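Local coordinates for protein phosphoserine aminotransferase SerC (Cytophaga hutchinsonii ATCC 33406, PDB 3FFR) that probably catalyses the PLP-dependent, reversible transfer of an amino group between phosphoserine and 2-oxoglutarate, as a phosphoserine aminotransferase of serine biosynthesis, at residues Tyr45-Ser49 with Glu63-Leu67; Leu56-Tyr62 with Lys176-Ile182; Ala70-Trp74 with Val185-Val189; Lys160-Phe165 with Arg207-Lys211. All coordinates share one frame. Where two conformers were deposited one is given. Numbering follows the deposited sequence.

Contact 1. Residues Tyr45-Ser49 with Glu63-Leu67; sequences YKTAS and EVLFL. With P33 (3,6,9,12,15,18-hexaoxaicosane-1,20-diol), chain K.
This is helix-on-sheet packing in the large domain of a PLP-dependent aminotransferase: helix 39-55, here Y45-S49, lies against the outermost strand 62-67 of the seven-stranded mixed sheet. The short axes approach to 9.9 Å with N-to-C directions 120° apart, and S49 and V64 are the nearest pair, CA to CA 6.2 Å. Y45 (chi1 t, chi2 -70°) extends its ring across to the strand, while F66 (chi1 m, chi2 -60°) points its edge at the Y45 face in a T-shaped pair, centroids 5.1 Å apart and planes at 79°. A48 CB touches F66 CZ at 3.9 Å. S49 adopts chi1 t, which puts its OG 3.8 Å from V64 CB. E63 (t, p) curls back so that V64 N donates to E63 OE2 at 2.9 Å; the same carboxylate oxygen is salt-bridged to K53. No direct hydrogen bond joins the segments; water 1 bridges Y45 OH, S49 OG, E63 OE2 and V64 O, and water 2 lies 2.8 Å from both Y45 OH and F66 N.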
loop_
_atom_site.group_PDB
_atom_site.type_symbol
_atom_site.label_atom_id
_atom_site.label_comp_id
_atom_site.label_asym_id
_atom_site.label_seq_id
_atom_site.Cartn_x
_atom_site.Cartn_y
_atom_site.Cartn_z
ATOM N N TYR A 45 8.934 -13.214 2.479
ATOM C CA TYR A 45 7.605 -13.415 1.881
ATOM C C TYR A 45 7.093 -14.786 2.298
ATOM O O TYR A 45 5.987 -14.924 2.829
ATOM C CB TYR A 45 7.671 -13.286 0.353
ATOM C CG TYR A 45 6.373 -13.549 -0.347
ATOM C CD1 TYR A 45 5.830 -14.848 -0.408
ATOM C CD2 TYR A 45 5.677 -12.519 -0.950
ATOM C CE1 TYR A 45 4.614 -15.084 -1.045
ATOM C CE2 TYR A 45 4.471 -12.740 -1.613
ATOM C CZ TYR A 45 3.934 -14.010 -1.646
ATOM O OH TYR A 45 2.715 -14.186 -2.267
ATOM N N LYS A 46 7.911 -15.806 2.103
ATOM C CA LYS A 46 7.469 -17.188 2.319
ATOM C C LYS A 46 7.142 -17.449 3.756
ATOM O O LYS A 46 6.210 -18.189 4.073
ATOM C CB LYS A 46 8.525 -18.182 1.824
ATOM C CG LYS A 46 8.037 -19.594 1.741
ATOM C CD LYS A 46 9.094 -20.452 1.073
ATOM C CE LYS A 46 8.556 -21.849 0.753
ATOM N NZ LYS A 46 8.158 -22.617 1.954
ATOM N N THR A 47 7.870 -16.793 4.636
ATOM C CA THR A 47 7.603 -16.952 6.078
ATOM C C THR A 47 6.189 -16.479 6.414
ATOM O O THR A 47 5.425 -17.161 7.096
ATOM C CB THR A 47 8.623 -16.165 6.911
ATOM O OG1 THR A 47 9.929 -16.733 6.710
ATOM C CG2 THR A 47 8.276 -16.181 8.383
ATOM N N ALA A 48 5.851 -15.292 5.915
ATOM C CA ALA A 48 4.508 -14.707 6.159
ATOM C C ALA A 48 3.436 -15.561 5.516
ATOM O O ALA A 48 2.441 -15.925 6.152
ATOM C CB ALA A 48 4.425 -13.259 5.644
ATOM N N SER A 49 3.657 -15.920 4.254
ATOM C CA SER A 49 2.668 -16.761 3.515
ATOM C C SER A 49 2.462 -18.133 4.169
ATOM O O SER A 49 1.332 -18.553 4.479
ATOM C CB SER A 49 3.086 -16.895 2.043
ATOM O OG SER A 49 2.142 -17.619 1.284
ATOM N N GLU A 63 -4.659 -20.058 -1.876
ATOM C CA GLU A 63 -3.439 -19.246 -1.962
ATOM C C GLU A 63 -3.595 -17.959 -1.138
ATOM O O GLU A 63 -4.700 -17.544 -0.792
ATOM C CB GLU A 63 -3.103 -18.915 -3.404
ATOM C CG GLU A 63 -1.752 -18.248 -3.483
ATOM C CD GLU A 63 -0.649 -19.131 -2.934
ATOM O OE1 GLU A 63 -0.292 -20.079 -3.684
ATOM O OE2 GLU A 63 -0.155 -18.870 -1.792
ATOM N N VAL A 64 -2.453 -17.372 -0.814
ATOM C CA VAL A 64 -2.389 -16.150 -0.044
ATOM C C VAL A 64 -1.783 -15.094 -0.949
ATOM O O VAL A 64 -0.708 -15.323 -1.502
ATOM C CB VAL A 64 -1.462 -16.317 1.195
ATOM C CG1 VAL A 64 -1.170 -14.959 1.864
ATOM C CG2 VAL A 64 -2.033 -17.273 2.216
ATOM N N LEU A 65 -2.462 -13.954 -1.086
ATOM C CA LEU A 65 -1.977 -12.818 -1.874
ATOM C C LEU A 65 -1.902 -11.554 -1.028
ATOM O O LEU A 65 -2.759 -11.288 -0.188
ATOM C CB LEU A 65 -2.852 -12.527 -3.114
ATOM C CG LEU A 65 -3.033 -13.723 -4.062
ATOM C CD1 LEU A 65 -3.980 -13.277 -5.213
ATOM C CD2 LEU A 65 -1.672 -14.256 -4.611
ATOM N N PHE A 66 -0.838 -10.800 -1.262
ATOM C CA PHE A 66 -0.629 -9.532 -0.581
ATOM C C PHE A 66 -0.936 -8.303 -1.450
ATOM O O PHE A 66 -0.468 -8.178 -2.591
ATOM C CB PHE A 66 0.793 -9.400 -0.058
ATOM C CG PHE A 66 1.185 -10.466 0.930
ATOM C CD1 PHE A 66 0.494 -10.641 2.126
ATOM C CD2 PHE A 66 2.232 -11.310 0.656
ATOM C CE1 PHE A 66 0.868 -11.625 3.032
ATOM C CE2 PHE A 66 2.610 -12.299 1.566
ATOM C CZ PHE A 66 1.922 -12.464 2.737
ATOM N N LEU A 67 -1.750 -7.428 -0.866
ATOM C CA LEU A 67 -2.182 -6.157 -1.473
ATOM C C LEU A 67 -1.964 -5.000 -0.488
ATOM O O LEU A 67 -1.369 -5.179 0.585
ATOM C CB LEU A 67 -3.613 -6.204 -1.996
ATOM C CG LEU A 67 -3.892 -7.309 -3.035
ATOM C CD1 LEU A 67 -4.116 -8.686 -2.417
ATOM C CD2 LEU A 67 -5.102 -6.919 -3.960
HETATM O O4 P33 K . -5.464 -23.176 -6.000
HETATM C C3 P33 K . -4.088 -22.778 -6.039
HETATM C C2 P33 K . -3.282 -23.183 -4.805
HETATM O O1 P33 K . -2.060 -22.402 -4.803
HETATM O O HOH W 1 1.621 -16.535 -1.263
HETATM O O HOH W 2 1.185 -11.900 -2.939
#

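Contact 2. Residues Leu56-Tyr62 with Lys176-Ile182; sequences LELPSNY and KFDWTKI. With P33 (3,6,9,12,15,18-hexaoxaicosane-1,20-diol), chain K.
Both segments are irregular. E57, with phi/psi 53/49, closes helix 39-55 in a Schellman motif, and a type I turn P59-Y62 leads into strand 62-67. In the other segment, D178-K181 makes a type I turn (K181 N to D178 O, 3.1 Å) overlaid by an Asx turn: D178 OD1 accepts from T180 N at 2.9 Å and from T180 OG1 at 2.7 Å. L58 and W179 are in register, CA to CA 7.2 Å. W179 (chi1 m, chi2 109°) joins the loop entering edge strand 62-67 to the one entering strand 184-188 of the aminotransferase sheet. Its NE1 donates to L56 O at 3.0 Å; its carbonyl O accepts from Y62 OH at 2.9 Å and from water 3 at 2.8 Å. L58 CD2 sits over the six-membered ring, 3.4 Å from its centroid, a CH-pi contact, and the W179 edge meets the Y62 face (centroids 5.4 Å, planes 66°). E57 OE1 and K176 NZ form a long salt bridge of 4.0 Å.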
loop_
_atom_site.group_PDB
_atom_site.type_symbol
_atom_site.label_atom_id
_atom_site.label_comp_id
_atom_site.label_asym_id
_atom_site.label_seq_id
_atom_site.Cartn_x
_atom_site.Cartn_y
_atom_site.Cartn_z
ATOM N N LEU A 56 -4.004 -20.492 9.969
ATOM C CA LEU A 56 -5.396 -20.515 9.517
ATOM C C LEU A 56 -5.827 -21.872 8.984
ATOM O O LEU A 56 -6.962 -22.076 8.577
ATOM C CB LEU A 56 -5.642 -19.421 8.484
ATOM C CG LEU A 56 -5.427 -17.996 9.022
ATOM C CD1 LEU A 56 -5.659 -16.948 7.872
ATOM C CD2 LEU A 56 -6.301 -17.711 10.271
ATOM N N GLU A 57 -4.904 -22.808 9.018
ATOM C CA GLU A 57 -5.180 -24.190 8.579
ATOM C C GLU A 57 -5.787 -24.245 7.161
ATOM O O GLU A 57 -6.760 -24.945 6.871
ATOM C CB GLU A 57 -6.055 -24.911 9.601
ATOM C CG GLU A 57 -5.405 -24.912 10.984
ATOM C CD GLU A 57 -6.275 -25.491 12.069
ATOM O OE1 GLU A 57 -6.933 -26.519 11.854
ATOM O OE2 GLU A 57 -6.282 -24.902 13.153
ATOM N N LEU A 58 -5.143 -23.542 6.258
ATOM C CA LEU A 58 -5.611 -23.474 4.894
ATOM C C LEU A 58 -5.264 -24.721 4.101
ATOM O O LEU A 58 -4.128 -25.220 4.159
ATOM C CB LEU A 58 -5.006 -22.278 4.179
ATOM C CG LEU A 58 -5.375 -20.884 4.705
ATOM C CD1 LEU A 58 -4.575 -19.775 3.979
ATOM C CD2 LEU A 58 -6.877 -20.679 4.584
ATOM N N PRO A 59 -6.231 -25.212 3.323
ATOM C CA PRO A 59 -5.947 -26.378 2.491
ATOM C C PRO A 59 -5.209 -26.040 1.213
ATOM O O PRO A 59 -5.016 -24.866 0.862
ATOM C CB PRO A 59 -7.316 -26.940 2.171
ATOM C CG PRO A 59 -8.256 -25.831 2.322
ATOM C CD PRO A 59 -7.636 -24.799 3.264
ATOM N N SER A 60 -4.844 -27.086 0.490
ATOM C CA SER A 60 -3.938 -26.943 -0.656
ATOM C C SER A 60 -4.517 -26.201 -1.844
ATOM O O SER A 60 -3.770 -25.721 -2.696
ATOM C CB SER A 60 -3.385 -28.315 -1.094
ATOM O OG SER A 60 -4.438 -29.134 -1.550
ATOM N N ASN A 61 -5.836 -26.048 -1.869
ATOM C CA ASN A 61 -6.510 -25.371 -2.987
ATOM C C ASN A 61 -6.647 -23.853 -2.777
ATOM O O ASN A 61 -7.251 -23.168 -3.579
ATOM C CB ASN A 61 -7.878 -25.985 -3.340
ATOM C CG ASN A 61 -8.889 -25.873 -2.226
ATOM O OD1 ASN A 61 -8.580 -26.128 -1.062
ATOM N ND2 ASN A 61 -10.131 -25.531 -2.577
ATOM N N TYR A 62 -6.090 -23.376 -1.677
ATOM C CA TYR A 62 -6.047 -21.940 -1.358
ATOM C C TYR A 62 -4.657 -21.333 -1.513
ATOM O O TYR A 62 -3.636 -21.974 -1.252
ATOM C CB TYR A 62 -6.509 -21.676 0.078
ATOM C CG TYR A 62 -8.008 -21.613 0.252
ATOM C CD1 TYR A 62 -8.782 -22.768 0.318
ATOM C CD2 TYR A 62 -8.658 -20.395 0.360
ATOM C CE1 TYR A 62 -10.172 -22.681 0.497
ATOM C CE2 TYR A 62 -10.023 -20.303 0.562
ATOM C CZ TYR A 62 -10.776 -21.423 0.608
ATOM O OH TYR A 62 -12.134 -21.290 0.821
ATOM N N LYS A 176 -13.109 -19.464 12.913
ATOM C CA LYS A 176 -12.479 -20.655 12.383
ATOM C C LYS A 176 -13.328 -21.151 11.223
ATOM O O LYS A 176 -14.326 -21.863 11.387
ATOM C CB LYS A 176 -12.302 -21.746 13.435
ATOM C CG LYS A 176 -11.469 -22.906 12.879
ATOM C CD LYS A 176 -11.139 -23.991 13.887
ATOM C CE LYS A 176 -10.200 -25.014 13.258
ATOM N NZ LYS A 176 -10.810 -25.646 12.062
ATOM N N PHE A 177 -12.928 -20.752 10.036
ATOM C CA PHE A 177 -13.699 -21.083 8.840
ATOM C C PHE A 177 -13.607 -22.523 8.413
ATOM O O PHE A 177 -12.620 -23.216 8.656
ATOM C CB PHE A 177 -13.337 -20.162 7.648
ATOM C CG PHE A 177 -13.684 -18.714 7.897
ATOM C CD1 PHE A 177 -15.023 -18.286 7.824
ATOM C CD2 PHE A 177 -12.720 -17.809 8.267
ATOM C CE1 PHE A 177 -15.371 -16.999 8.115
ATOM C CE2 PHE A 177 -13.065 -16.490 8.542
ATOM C CZ PHE A 177 -14.402 -16.090 8.470
ATOM N N ASP A 178 -14.702 -22.957 7.812
ATOM C CA ASP A 178 -14.739 -24.212 7.082
ATOM C C ASP A 178 -14.443 -23.782 5.648
ATOM O O ASP A 178 -15.289 -23.188 4.968
ATOM C CB ASP A 178 -16.102 -24.871 7.160
ATOM C CG ASP A 178 -16.174 -26.149 6.348
ATOM O OD1 ASP A 178 -15.388 -26.359 5.404
ATOM O OD2 ASP A 178 -17.082 -26.945 6.653
ATOM N N TRP A 179 -13.225 -24.071 5.212
ATOM C CA TRP A 179 -12.732 -23.574 3.927
ATOM C C TRP A 179 -13.413 -24.234 2.755
ATOM O O TRP A 179 -13.260 -23.796 1.632
ATOM C CB TRP A 179 -11.213 -23.747 3.833
ATOM C CG TRP A 179 -10.499 -23.017 4.947
ATOM C CD1 TRP A 179 -9.858 -23.586 6.017
ATOM C CD2 TRP A 179 -10.419 -21.609 5.138
ATOM N NE1 TRP A 179 -9.370 -22.621 6.842
ATOM C CE2 TRP A 179 -9.689 -21.393 6.323
ATOM C CE3 TRP A 179 -10.864 -20.506 4.406
ATOM C CZ2 TRP A 179 -9.420 -20.128 6.806
ATOM C CZ3 TRP A 179 -10.563 -19.246 4.875
ATOM C CH2 TRP A 179 -9.854 -19.070 6.072
ATOM N N THR A 180 -14.184 -25.282 3.013
ATOM C CA THR A 180 -14.881 -25.949 1.921
ATOM C C THR A 180 -16.222 -25.304 1.636
ATOM O O THR A 180 -16.793 -25.528 0.567
ATOM C CB THR A 180 -15.140 -27.451 2.202
ATOM O OG1 THR A 180 -16.185 -27.596 3.169
ATOM C CG2 THR A 180 -13.847 -28.172 2.648
ATOM N N LYS A 181 -16.692 -24.479 2.570
ATOM C CA LYS A 181 -18.009 -23.852 2.430
ATOM C C LYS A 181 -17.996 -22.415 1.943
ATOM O O LYS A 181 -19.037 -21.834 1.671
ATOM C CB LYS A 181 -18.802 -24.005 3.716
ATOM C CG LYS A 181 -19.105 -25.450 4.004
ATOM C CD LYS A 181 -19.934 -25.623 5.247
ATOM C CE LYS A 181 -20.036 -27.100 5.579
ATOM N NZ LYS A 181 -20.456 -27.909 4.388
ATOM N N ILE A 182 -16.792 -21.865 1.804
ATOM C CA ILE A 182 -16.597 -20.535 1.262
ATOM C C ILE A 182 -15.491 -20.633 0.212
ATOM O O ILE A 182 -14.967 -21.726 -0.045
ATOM C CB ILE A 182 -16.270 -19.485 2.332
ATOM C CG1 ILE A 182 -14.938 -19.812 3.031
ATOM C CG2 ILE A 182 -17.452 -19.310 3.331
ATOM C CD1 ILE A 182 -14.462 -18.736 3.992
HETATM O O4 P33 K . -5.464 -23.176 -6.000
HETATM C C3 P33 K . -4.088 -22.778 -6.039
HETATM C C2 P33 K . -3.282 -23.183 -4.805
HETATM O O1 P33 K . -2.060 -22.402 -4.803
HETATM O O HOH W 3 -13.034 -24.292 -1.111
#

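Contact 3. Residues Ala70-Trp74 with Val185-Val189; sequences ATEIW and VFFSV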
loop_
_atom_site.group_PDB
_atom_site.type_symbol
_atom_site.label_atom_id
_atom_site.label_comp_id
_atom_site.label_asym_id
_atom_site.label_seq_id
_atom_site.Cartn_x
_atom_site.Cartn_y
_atom_site.Cartn_z
ATOM N N ALA A 70 -7.475 -3.585 2.693
ATOM C CA ALA A 70 -8.694 -4.402 2.499
ATOM C C ALA A 70 -9.606 -3.720 1.478
ATOM O O ALA A 70 -10.292 -4.370 0.684
ATOM C CB ALA A 70 -9.447 -4.678 3.843
ATOM N N THR A 71 -9.573 -2.402 1.487
ATOM C CA THR A 71 -10.401 -1.604 0.562
ATOM C C THR A 71 -9.985 -1.883 -0.898
ATOM O O THR A 71 -10.822 -2.088 -1.795
ATOM C CB THR A 71 -10.339 -0.096 0.882
ATOM O OG1 THR A 71 -10.759 0.129 2.240
ATOM C CG2 THR A 71 -11.250 0.739 -0.058
ATOM N N GLU A 72 -8.684 -2.010 -1.111
ATOM C CA GLU A 72 -8.190 -2.392 -2.422
ATOM C C GLU A 72 -8.773 -3.762 -2.823
ATOM O O GLU A 72 -9.212 -3.959 -3.959
ATOM C CB GLU A 72 -6.665 -2.484 -2.488
ATOM C CG GLU A 72 -6.260 -2.876 -3.884
ATOM C CD GLU A 72 -4.784 -3.086 -4.185
ATOM O OE1 GLU A 72 -3.924 -2.936 -3.301
ATOM O OE2 GLU A 72 -4.505 -3.415 -5.380
ATOM N N ILE A 73 -8.755 -4.686 -1.865
ATOM C CA ILE A 73 -9.259 -6.044 -2.064
ATOM C C ILE A 73 -10.766 -6.020 -2.461
ATOM O O ILE A 73 -11.186 -6.732 -3.401
ATOM C CB ILE A 73 -8.954 -7.004 -0.896
ATOM C CG1 ILE A 73 -7.439 -7.209 -0.770
ATOM C CG2 ILE A 73 -9.677 -8.365 -1.129
ATOM C CD1 ILE A 73 -7.018 -7.817 0.569
ATOM N N TRP A 74 -11.548 -5.152 -1.833
ATOM C CA TRP A 74 -12.963 -5.028 -2.278
ATOM C C TRP A 74 -13.023 -4.756 -3.800
ATOM O O TRP A 74 -13.758 -5.356 -4.566
ATOM C CB TRP A 74 -13.669 -3.877 -1.607
ATOM C CG TRP A 74 -14.043 -4.048 -0.184
ATOM C CD1 TRP A 74 -14.153 -5.201 0.537
ATOM C CD2 TRP A 74 -14.418 -2.987 0.705
ATOM N NE1 TRP A 74 -14.571 -4.919 1.830
ATOM C CE2 TRP A 74 -14.739 -3.568 1.952
ATOM C CE3 TRP A 74 -14.523 -1.618 0.560
ATOM C CZ2 TRP A 74 -15.189 -2.807 3.026
ATOM C CZ3 TRP A 74 -14.933 -0.867 1.623
ATOM C CH2 TRP A 74 -15.244 -1.450 2.848
ATOM N N VAL A 185 -11.435 -15.387 1.877
ATOM C CA VAL A 185 -11.510 -14.476 3.018
ATOM C C VAL A 185 -10.408 -13.436 2.883
ATOM O O VAL A 185 -9.378 -13.669 2.250
ATOM C CB VAL A 185 -11.430 -15.240 4.367
ATOM C CG1 VAL A 185 -10.032 -15.796 4.606
ATOM C CG2 VAL A 185 -11.856 -14.352 5.536
ATOM N N PHE A 186 -10.648 -12.259 3.452
ATOM C CA PHE A 186 -9.643 -11.210 3.401
ATOM C C PHE A 186 -9.652 -10.365 4.645
ATOM O O PHE A 186 -10.620 -10.303 5.414
ATOM C CB PHE A 186 -9.823 -10.334 2.142
ATOM C CG PHE A 186 -11.169 -9.633 2.070
ATOM C CD1 PHE A 186 -12.259 -10.243 1.477
ATOM C CD2 PHE A 186 -11.343 -8.376 2.620
ATOM C CE1 PHE A 186 -13.498 -9.616 1.399
ATOM C CE2 PHE A 186 -12.585 -7.746 2.539
ATOM C CZ PHE A 186 -13.656 -8.368 1.936
ATOM N N PHE A 187 -8.503 -9.755 4.841
ATOM C CA PHE A 187 -8.289 -8.833 5.967
ATOM C C PHE A 187 -7.204 -7.841 5.664
ATOM O O PHE A 187 -6.554 -7.865 4.607
ATOM C CB PHE A 187 -7.951 -9.603 7.246
ATOM C CG PHE A 187 -6.664 -10.414 7.204
ATOM C CD1 PHE A 187 -6.645 -11.698 6.690
ATOM C CD2 PHE A 187 -5.504 -9.906 7.724
ATOM C CE1 PHE A 187 -5.460 -12.465 6.655
ATOM C CE2 PHE A 187 -4.310 -10.653 7.696
ATOM C CZ PHE A 187 -4.299 -11.939 7.174
ATOM N N SER A 188 -7.068 -6.906 6.585
ATOM C CA SER A 188 -5.901 -5.999 6.564
ATOM C C SER A 188 -5.265 -6.091 7.943
ATOM O O SER A 188 -5.889 -6.572 8.898
ATOM C CB SER A 188 -6.237 -4.598 6.063
ATOM O OG SER A 188 -7.248 -3.997 6.797
ATOM N N VAL A 189 -4.027 -5.661 8.056
ATOM C CA VAL A 189 -3.210 -6.035 9.224
ATOM C C VAL A 189 -3.290 -5.193 10.493
ATOM O O VAL A 189 -2.713 -5.585 11.528
ATOM C CB VAL A 189 -1.712 -6.181 8.834
ATOM C CG1 VAL A 189 -1.529 -7.312 7.768
ATOM C CG2 VAL A 189 -1.092 -4.816 8.366
#
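F186 presents one ring face to I73, whose CG2 lies 4.2 Å from the ring centroid and 28° off its normal, a CH-pi contact; the closest atoms, I73 CG2 and F186 CG, are 3.8 Å apart. At the edge of the same ring stands A70, with CB 4.3 Å from F186 CD2. W74 meets F186 rim to rim: W74 CD1 is 3.5 Å from F186 CZ and the planes are nearly perpendicular at 88°, yet neither ring covers the other's face. The CA-to-CB bonds of F186, A70 and I73 point toward the opposing segment. The contact packs the first turn of helix 70-81 onto strand 184-188, in the sheet that forms the core of a fold-type I PLP enzyme; the short axes run 146° apart and approach to 8.0 Å. A70 and S188 are nearest, CA to CA 5.2 Å, with A70 N 3.7 Å from S188 CB. This close end of the contact borders the cofactor: T71 OG1 and S188 OG hydrogen-bond to phosphate oxygens OP3 and OP2 of LLP, the PLP-modified lysine at position 191. W74 NE1 is satisfied by D167 OD2, while Y225 of the second subunit packs on T71 and E72.

Contact 4. Residues Lys160-Phe165 with Arg207-Lys211; sequences KDALIF and RVIEK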
loop_
_atom_site.group_PDB
_atom_site.type_symbol
_atom_site.label_atom_id
_atom_site.label_comp_id
_atom_site.label_asym_id
_atom_site.label_seq_id
_atom_site.Cartn_x
_atom_site.Cartn_y
_atom_site.Cartn_z
ATOM N N LYS A 160 -24.889 -22.607 -5.487
ATOM C CA LYS A 160 -23.708 -23.456 -5.464
ATOM C C LYS A 160 -22.565 -22.957 -6.312
ATOM O O LYS A 160 -21.415 -23.200 -5.992
ATOM C CB LYS A 160 -24.092 -24.898 -5.799
ATOM C CG LYS A 160 -25.026 -25.416 -4.664
ATOM C CD LYS A 160 -25.469 -26.741 -4.855
ATOM C CE LYS A 160 -26.541 -27.096 -3.839
ATOM N NZ LYS A 160 -27.777 -26.315 -4.083
ATOM N N ASP A 161 -22.890 -22.235 -7.372
ATOM C CA ASP A 161 -21.869 -21.787 -8.303
ATOM C C ASP A 161 -21.247 -20.455 -7.919
ATOM O O ASP A 161 -20.172 -20.080 -8.430
ATOM C CB ASP A 161 -22.392 -21.717 -9.733
ATOM C CG ASP A 161 -22.464 -23.067 -10.371
ATOM O OD1 ASP A 161 -21.638 -23.930 -10.008
ATOM O OD2 ASP A 161 -23.329 -23.274 -11.232
ATOM N N ALA A 162 -21.901 -19.751 -7.026
ATOM C CA ALA A 162 -21.384 -18.425 -6.606
ATOM C C ALA A 162 -20.055 -18.588 -5.874
ATOM O O ALA A 162 -19.786 -19.618 -5.234
ATOM C CB ALA A 162 -22.372 -17.704 -5.717
ATOM N N LEU A 163 -19.222 -17.554 -5.992
ATOM C CA LEU A 163 -18.004 -17.465 -5.201
ATOM C C LEU A 163 -18.365 -16.721 -3.936
ATOM O O LEU A 163 -18.936 -15.628 -3.985
ATOM C CB LEU A 163 -16.907 -16.684 -5.915
ATOM C CG LEU A 163 -16.441 -17.279 -7.249
ATOM C CD1 LEU A 163 -15.570 -16.199 -7.960
ATOM C CD2 LEU A 163 -15.704 -18.627 -7.056
ATOM N N ILE A 164 -18.049 -17.328 -2.797
ATOM C CA ILE A 164 -18.331 -16.729 -1.487
ATOM C C ILE A 164 -17.088 -16.088 -0.883
ATOM O O ILE A 164 -16.093 -16.755 -0.583
ATOM C CB ILE A 164 -18.974 -17.754 -0.490
ATOM C CG1 ILE A 164 -20.260 -18.331 -1.075
ATOM C CG2 ILE A 164 -19.275 -17.074 0.861
ATOM C CD1 ILE A 164 -20.890 -19.463 -0.234
ATOM N N PHE A 165 -17.189 -14.775 -0.694
ATOM C CA PHE A 165 -16.121 -13.923 -0.103
ATOM C C PHE A 165 -16.549 -13.455 1.268
ATOM O O PHE A 165 -17.649 -12.937 1.442
ATOM C CB PHE A 165 -15.834 -12.674 -0.952
ATOM C CG PHE A 165 -15.325 -12.965 -2.308
ATOM C CD1 PHE A 165 -16.208 -13.208 -3.358
ATOM C CD2 PHE A 165 -13.957 -13.033 -2.548
ATOM C CE1 PHE A 165 -15.701 -13.529 -4.628
ATOM C CE2 PHE A 165 -13.449 -13.332 -3.793
ATOM C CZ PHE A 165 -14.329 -13.597 -4.846
ATOM N N ARG A 207 -11.381 -21.879 -7.265
ATOM C CA ARG A 207 -12.617 -21.438 -7.952
ATOM C C ARG A 207 -12.560 -19.928 -8.279
ATOM O O ARG A 207 -12.971 -19.447 -9.354
ATOM C CB ARG A 207 -13.865 -21.780 -7.121
ATOM C CG ARG A 207 -14.022 -23.279 -6.859
ATOM C CD ARG A 207 -15.294 -23.634 -6.160
ATOM N NE ARG A 207 -16.451 -23.297 -6.972
ATOM C CZ ARG A 207 -17.375 -22.388 -6.653
ATOM N NH1 ARG A 207 -17.349 -21.735 -5.510
ATOM N NH2 ARG A 207 -18.367 -22.159 -7.495
ATOM N N VAL A 208 -12.010 -19.183 -7.337
ATOM C CA VAL A 208 -11.873 -17.750 -7.504
ATOM C C VAL A 208 -10.874 -17.457 -8.641
ATOM O O VAL A 208 -11.145 -16.661 -9.546
ATOM C CB VAL A 208 -11.419 -17.066 -6.188
ATOM C CG1 VAL A 208 -11.232 -15.566 -6.413
ATOM C CG2 VAL A 208 -12.482 -17.279 -5.062
ATOM N N ILE A 209 -9.746 -18.152 -8.593
ATOM C CA ILE A 209 -8.667 -18.002 -9.592
ATOM C C ILE A 209 -9.230 -18.322 -10.979
ATOM O O ILE A 209 -9.058 -17.584 -11.943
ATOM C CB ILE A 209 -7.466 -18.920 -9.242
ATOM C CG1 ILE A 209 -6.783 -18.409 -7.933
ATOM C CG2 ILE A 209 -6.452 -18.971 -10.409
ATOM C CD1 ILE A 209 -5.931 -19.457 -7.214
ATOM N N GLU A 210 -9.955 -19.419 -11.063
ATOM C CA GLU A 210 -10.488 -19.849 -12.367
ATOM C C GLU A 210 -11.504 -18.877 -12.922
ATOM O O GLU A 210 -11.573 -18.657 -14.137
ATOM C CB GLU A 210 -11.057 -21.257 -12.311
ATOM C CG GLU A 210 -9.936 -22.284 -12.212
ATOM C CD GLU A 210 -8.817 -22.123 -13.304
ATOM O OE1 GLU A 210 -9.136 -21.957 -14.524
ATOM O OE2 GLU A 210 -7.607 -22.207 -12.933
ATOM N N LYS A 211 -12.267 -18.257 -12.040
ATOM C CA LYS A 211 -13.264 -17.283 -12.513
ATOM C C LYS A 211 -12.542 -16.093 -13.161
ATOM O O LYS A 211 -12.942 -15.603 -14.217
ATOM C CB LYS A 211 -14.209 -16.823 -11.376
ATOM C CG LYS A 211 -15.185 -15.704 -11.785
ATOM C CD LYS A 211 -16.220 -16.136 -12.837
ATOM C CE LYS A 211 -17.168 -14.996 -13.228
ATOM N NZ LYS A 211 -18.114 -14.641 -12.157
HETATM O O HOH W 4 -18.997 -23.541 -10.255
#
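Residues K160-A162 are a loop that runs into strand 163-167, and R207-K211 is regular helix, with K211 N bonded to R207 O at 3.0 Å. The short axes of strand 163-165 and helix 207-211 approach to 9.6 Å, their N-to-C directions 116° apart, and L163 and V208 are the closest pair, CA to CA 6.6 Å. L163 (chi1 m, chi2 t) packs against R207, V208 and K211: its CD2 lies 3.7 Å from R207 CB and 4.0 Å from V208 CG2, while its CD1 lies 3.7 Å from K211 CB. F165, two residues along, adds CZ to V208 CG1 at 4.0 Å. This is alpha/beta packing on the seven-stranded aminotransferase sheet, with helix 206-217 crossing the start of an inner strand. R207 ties down the loop before that strand. Its NH1 donates to A162 O at 3.2 Å with an angle of 169°, whereas the bond from NH2 to D161 O, 2.9 Å and 133°, is weak. NH1 also forms a salt bridge with D183, the main charged partner of this arginine. D161 OD1 lies 4.5 Å from R207 NH2, beyond a salt bridge, and water 4 links the two. K211 NZ is paired with E132.

Contacts 1, 3 and 4 pack helices on the seven-stranded sheet, while contact 2 joins loops leading into two of its strands. Contact 3 lies deepest, its centre about 7 Å from the chain centre, and contact 4 farthest out at about 20 Å; T71 and S188 of contact 3 bond the phosphate of the PLP-modified lysine, and the W74 side chain is about 8 Å from a bound serine. Contact 2 is a junction: L58 CD1 meets V64 CG2 of contact 1 at 4.0 Å, W179 CZ3 meets V185 CG1 of contact 3 at 3.5 Å, and I182 CG2 meets I164 CG2 of contact 4 at 3.8 Å. Contacts 1 and 3 touch through L67 CD2 and I73 CG1, 4.0 Å apart.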